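Local coordinates for glycoside hydrolase family 81 (Clostridium thermocellum, PDB 6FOP), which probably hydrolyses beta-1,3-glucans such as laminarin as part of the cellulosome, at residues M620-W634 / H648-P662. Sequence-based numbering, arbitrary orientation. Where two conformers were deposited one is given.
With MG (magnesium ion), chain Z.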
# COMPACT_ATOMS: atom_id res chain seq x y z
N MET A 620 2.59 15.18 19.19
CA MET A 620 3.55 15.15 18.08
C MET A 620 2.89 15.54 16.76
O MET A 620 3.46 16.30 15.96
CB MET A 620 4.19 13.78 17.94
CG MET A 620 5.17 13.48 19.06
SD MET A 620 6.05 11.94 18.68
CE MET A 620 4.81 10.71 19.02
N TYR A 621 1.65 15.08 16.56
CA TYR A 621 0.88 15.42 15.37
C TYR A 621 0.51 16.92 15.36
O TYR A 621 0.74 17.62 14.37
CB TYR A 621 -0.39 14.58 15.36
CG TYR A 621 -1.28 14.81 14.18
CD1 TYR A 621 -0.92 14.33 12.91
CD2 TYR A 621 -2.51 15.44 14.32
CE1 TYR A 621 -1.74 14.53 11.82
CE2 TYR A 621 -3.34 15.63 13.22
CZ TYR A 621 -2.95 15.17 11.97
OH TYR A 621 -3.81 15.35 10.88
N TYR A 622 0.02 17.40 16.51
CA TYR A 622 -0.44 18.79 16.63
C TYR A 622 0.73 19.76 16.46
O TYR A 622 0.53 20.90 16.01
CB TYR A 622 -1.16 19.06 17.95
CG TYR A 622 -1.94 20.35 17.95
CD1 TYR A 622 -3.09 20.49 17.19
CD2 TYR A 622 -1.55 21.40 18.76
CE1 TYR A 622 -3.80 21.68 17.18
CE2 TYR A 622 -2.26 22.60 18.75
CZ TYR A 622 -3.40 22.72 17.99
OH TYR A 622 -4.12 23.90 17.99
N ALA A 623 1.95 19.31 16.82
CA ALA A 623 3.15 20.11 16.62
C ALA A 623 3.44 20.43 15.14
O ALA A 623 4.22 21.33 14.87
CB ALA A 623 4.35 19.43 17.24
N LEU A 624 2.77 19.73 14.20
CA LEU A 624 2.85 20.07 12.79
C LEU A 624 1.91 21.22 12.39
O LEU A 624 1.91 21.66 11.23
CB LEU A 624 2.61 18.84 11.92
CG LEU A 624 3.65 17.74 12.10
CD1 LEU A 624 3.15 16.41 11.54
CD2 LEU A 624 4.98 18.14 11.47
N TYR A 625 1.19 21.76 13.39
CA TYR A 625 0.45 23.02 13.24
C TYR A 625 0.95 24.09 14.24
O TYR A 625 1.22 25.22 13.86
CB TYR A 625 -1.04 22.74 13.48
CG TYR A 625 -1.93 23.95 13.59
CD1 TYR A 625 -2.24 24.71 12.47
CD2 TYR A 625 -2.46 24.34 14.82
CE1 TYR A 625 -3.06 25.81 12.56
CE2 TYR A 625 -3.30 25.44 14.92
CZ TYR A 625 -3.58 26.18 13.80
OH TYR A 625 -4.40 27.28 13.92
N ASP A 626 1.04 23.73 15.51
CA ASP A 626 1.41 24.68 16.58
C ASP A 626 2.33 23.99 17.58
O ASP A 626 1.87 23.47 18.60
CB ASP A 626 0.17 25.26 17.24
CG ASP A 626 0.49 26.38 18.21
OD1 ASP A 626 1.69 26.60 18.55
OD2 ASP A 626 -0.49 27.02 18.67
N PRO A 627 3.64 23.96 17.28
CA PRO A 627 4.56 23.28 18.19
C PRO A 627 4.67 23.92 19.58
O PRO A 627 4.91 23.21 20.55
CB PRO A 627 5.90 23.30 17.46
CG PRO A 627 5.72 24.08 16.22
CD PRO A 627 4.28 24.41 16.03
N ALA A 628 4.50 25.24 19.67
CA ALA A 628 4.55 25.89 20.98
C ALA A 628 3.41 25.42 21.88
O ALA A 628 3.61 25.11 23.06
CB ALA A 628 4.54 27.39 20.84
N ALA A 629 2.21 25.30 21.31
CA ALA A 629 1.08 24.77 22.05
C ALA A 629 1.29 23.29 22.41
O ALA A 629 1.01 22.86 23.55
CB ALA A 629 -0.21 24.96 21.29
N ALA A 630 1.82 22.52 21.45
CA ALA A 630 2.07 21.09 21.72
C ALA A 630 3.07 20.91 22.87
O ALA A 630 2.89 20.03 23.72
CB ALA A 630 2.56 20.38 20.45
N LYS A 631 4.13 21.72 22.86
CA LYS A 631 5.10 21.69 23.95
C LYS A 631 4.47 22.04 25.31
O LYS A 631 4.76 21.41 26.32
CB LYS A 631 6.23 22.66 23.65
CG LYS A 631 7.35 22.61 24.68
CD LYS A 631 8.47 23.60 24.36
CE LYS A 631 9.52 23.64 25.47
NZ LYS A 631 10.59 24.60 25.14
N ASN A 632 3.60 23.03 25.30
CA ASN A 632 2.93 23.44 26.52
C ASN A 632 2.03 22.33 27.09
O ASN A 632 2.01 22.13 28.31
CB ASN A 632 2.14 24.73 26.28
CG ASN A 632 2.02 25.58 27.52
OD1 ASN A 632 3.00 25.82 28.23
ND2 ASN A 632 0.83 26.05 27.80
N MET A 633 1.31 21.63 26.21
CA MET A 633 0.41 20.55 26.62
C MET A 633 1.17 19.29 27.02
O MET A 633 0.70 18.51 27.85
CB MET A 633 -0.62 20.23 25.55
CG MET A 633 -1.56 21.38 25.25
SD MET A 633 -2.87 20.96 24.10
CE MET A 633 -1.98 20.78 22.56
N TRP A 634 2.32 19.06 26.40
CA TRP A 634 3.09 17.91 26.76
C TRP A 634 3.54 18.01 28.22
O TRP A 634 3.83 19.09 28.73
CB TRP A 634 4.31 17.77 25.83
CG TRP A 634 5.09 16.50 26.09
CD1 TRP A 634 4.86 15.30 25.54
CD2 TRP A 634 6.18 16.32 27.00
NE1 TRP A 634 5.74 14.35 26.03
CE2 TRP A 634 6.54 14.96 26.97
CE3 TRP A 634 6.83 17.16 27.91
CZ2 TRP A 634 7.59 14.44 27.72
CZ3 TRP A 634 7.88 16.63 28.66
CH2 TRP A 634 8.22 15.29 28.58
N HIS A 648 11.96 10.75 22.66
CA HIS A 648 11.69 10.99 21.23
C HIS A 648 10.51 11.96 21.03
O HIS A 648 10.59 12.85 20.16
CB HIS A 648 11.42 9.66 20.55
CG HIS A 648 11.06 9.77 19.11
ND1 HIS A 648 9.80 9.47 18.65
CD2 HIS A 648 11.76 10.21 18.04
CE1 HIS A 648 9.76 9.64 17.35
NE2 HIS A 648 10.93 10.09 16.95
N THR A 649 9.46 11.81 21.84
CA THR A 649 8.29 12.70 21.74
C THR A 649 8.68 14.14 22.01
O THR A 649 8.35 15.04 21.23
CB THR A 649 7.19 12.24 22.72
OG1 THR A 649 6.70 10.96 22.30
CG2 THR A 649 6.07 13.24 22.83
N TYR A 650 9.43 14.35 23.10
CA TYR A 650 9.76 15.71 23.44
C TYR A 650 10.81 16.32 22.52
O TYR A 650 10.73 17.50 22.20
CB TYR A 650 10.16 15.78 24.88
CG TYR A 650 10.05 17.14 25.47
CD1 TYR A 650 8.85 17.85 25.41
CD2 TYR A 650 11.13 17.72 26.12
CE1 TYR A 650 8.75 19.11 25.98
CE2 TYR A 650 11.02 18.97 26.72
CZ TYR A 650 9.83 19.67 26.62
OH TYR A 650 9.68 20.90 27.19
N HIS A 651 11.73 15.49 22.02
CA HIS A 651 12.72 15.92 21.01
C HIS A 651 12.02 16.35 19.71
O HIS A 651 12.38 17.37 19.12
CB HIS A 651 13.68 14.78 20.80
CG HIS A 651 14.78 15.03 19.82
ND1 HIS A 651 14.68 14.68 18.49
CD2 HIS A 651 16.06 15.44 20.00
CE1 HIS A 651 15.83 14.90 17.89
NE2 HIS A 651 16.69 15.35 18.79
N TRP A 652 10.99 15.59 19.31
CA TRP A 652 10.23 15.92 18.10
C TRP A 652 9.54 17.27 18.26
O TRP A 652 9.70 18.20 17.43
CB TRP A 652 9.20 14.82 17.87
CG TRP A 652 8.21 15.09 16.78
CD1 TRP A 652 7.00 15.71 16.90
CD2 TRP A 652 8.30 14.68 15.42
NE1 TRP A 652 6.35 15.74 15.70
CE2 TRP A 652 7.13 15.11 14.77
CE3 TRP A 652 9.28 14.01 14.67
CZ2 TRP A 652 6.89 14.87 13.42
CZ3 TRP A 652 9.04 13.77 13.34
CH2 TRP A 652 7.87 14.22 12.72
N ILE A 653 8.77 17.40 19.34
CA ILE A 653 7.98 18.60 19.53
C ILE A 653 8.88 19.85 19.64
O ILE A 653 8.62 20.88 19.01
CB ILE A 653 7.10 18.47 20.78
CG1 ILE A 653 6.01 17.41 20.57
CG2 ILE A 653 6.46 19.80 21.13
CD1 ILE A 653 5.27 17.01 21.83
N CYS A 654 9.94 19.73 20.44
CA CYS A 654 10.81 20.90 20.69
C CYS A 654 11.67 21.25 19.48
O CYS A 654 12.00 22.42 19.27
CB CYS A 654 11.70 20.66 21.89
SG CYS A 654 10.80 20.60 23.46
N ASN A 655 12.02 20.25 18.64
CA ASN A 655 12.67 20.59 17.37
C ASN A 655 11.73 21.36 16.44
O ASN A 655 12.14 22.33 15.80
CB ASN A 655 13.25 19.36 16.68
CG ASN A 655 14.70 19.13 17.07
OD1 ASN A 655 15.57 19.95 16.75
ND2 ASN A 655 14.97 18.04 17.77
N LEU A 656 10.46 20.94 16.34
CA LEU A 656 9.54 21.72 15.50
C LEU A 656 9.32 23.14 16.04
O LEU A 656 9.20 24.09 15.29
CB LEU A 656 8.21 20.99 15.29
CG LEU A 656 8.32 19.68 14.49
CD1 LEU A 656 7.01 18.91 14.56
CD2 LEU A 656 8.73 19.94 13.07
N ASP A 657 9.35 23.26 17.37
CA ASP A 657 9.26 24.55 18.05
C ASP A 657 10.39 25.52 17.61
O ASP A 657 10.14 26.71 17.41
CB ASP A 657 9.29 24.32 19.57
CG ASP A 657 8.97 25.57 20.38
OD1 ASP A 657 8.12 26.41 20.00
OD2 ASP A 657 9.59 25.71 21.44
N SER A 658 11.59 24.96 17.39
CA SER A 658 12.74 25.73 16.97
C SER A 658 12.84 25.91 15.45
O SER A 658 13.11 27.02 14.96
CB SER A 658 13.98 24.99 17.47
OG SER A 658 15.12 25.66 17.06
N LEU A 659 12.67 24.82 14.73
CA LEU A 659 12.89 24.77 13.27
C LEU A 659 11.75 25.36 12.47
O LEU A 659 11.96 25.91 11.38
CB LEU A 659 13.08 23.33 12.82
CG LEU A 659 14.26 22.52 13.39
CD1 LEU A 659 14.06 21.02 13.11
CD2 LEU A 659 15.57 22.93 12.77
N GLY A 660 10.53 25.25 12.99
CA GLY A 660 9.33 25.54 12.21
C GLY A 660 8.71 24.30 11.60
O GLY A 660 9.11 23.18 11.89
N LEU A 661 7.69 24.54 10.80
CA LEU A 661 6.92 23.49 10.17
C LEU A 661 7.58 23.03 8.87
O LEU A 661 8.27 23.81 8.20
CB LEU A 661 5.51 24.00 9.89
CG LEU A 661 4.73 24.56 11.09
CD1 LEU A 661 3.30 24.90 10.69
CD2 LEU A 661 4.73 23.55 12.24
N PRO A 662 7.34 21.79 8.47
CA PRO A 662 7.91 21.35 7.19
C PRO A 662 7.42 22.21 6.01
O PRO A 662 6.24 22.51 5.91
CB PRO A 662 7.44 19.90 7.05
CG PRO A 662 6.23 19.82 7.93
CD PRO A 662 6.54 20.73 9.11
MG MG Z . 4.92 21.13 28.73
O HOH W 1 9.59 27.13 24.61
O HOH W 2 7.27 20.81 28.70
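W634 and Y650 form an offset stack: the tyrosine ring and the six-membered ring of the indole have centroids 4.2 Å apart and planes at 25°. Y650 CD1 lies over the indole face, displaced toward the rim, while C654 SG covers the tyrosine's other face. A second aromatic contact is of the Met-aromatic kind, M620 SD standing 4.5 Å from the centroid of the W652 five-membered ring, over its face; SD and CE both lie alongside T649 OG1.

The one direct hydrogen bond across the segments runs from W652 NE1 to M620 O (3.0 Å, N-H...O 150°), with the donor above the carbonyl plane.

Helices 627-633 and 648-659 pack roughly antiparallel, at 147° and 8.5 Å between axes, in the helical C-terminal domain of family 81. The packing is knobs-into-holes: I653 enters a hole formed by P627, A630 and K631 of helix 627-633 together with M620 of the preceding helix 615-622, its CG2 3.8 Å from K631 CB, and K631 fills the hole of Y650, I653, C654 and D657. Beyond the helix, L661 CD2 reaches P627 CD.

K631, extended throughout, carries NZ to 4.0 Å from D657 OD2, a long salt bridge; T314 hydrogen-bonds both groups. At the other end, K631 O and W634 O bind magnesium, whose water also hydrogen-bonds Y650 OH (2.8 Å), tying the stacked pair to the metal.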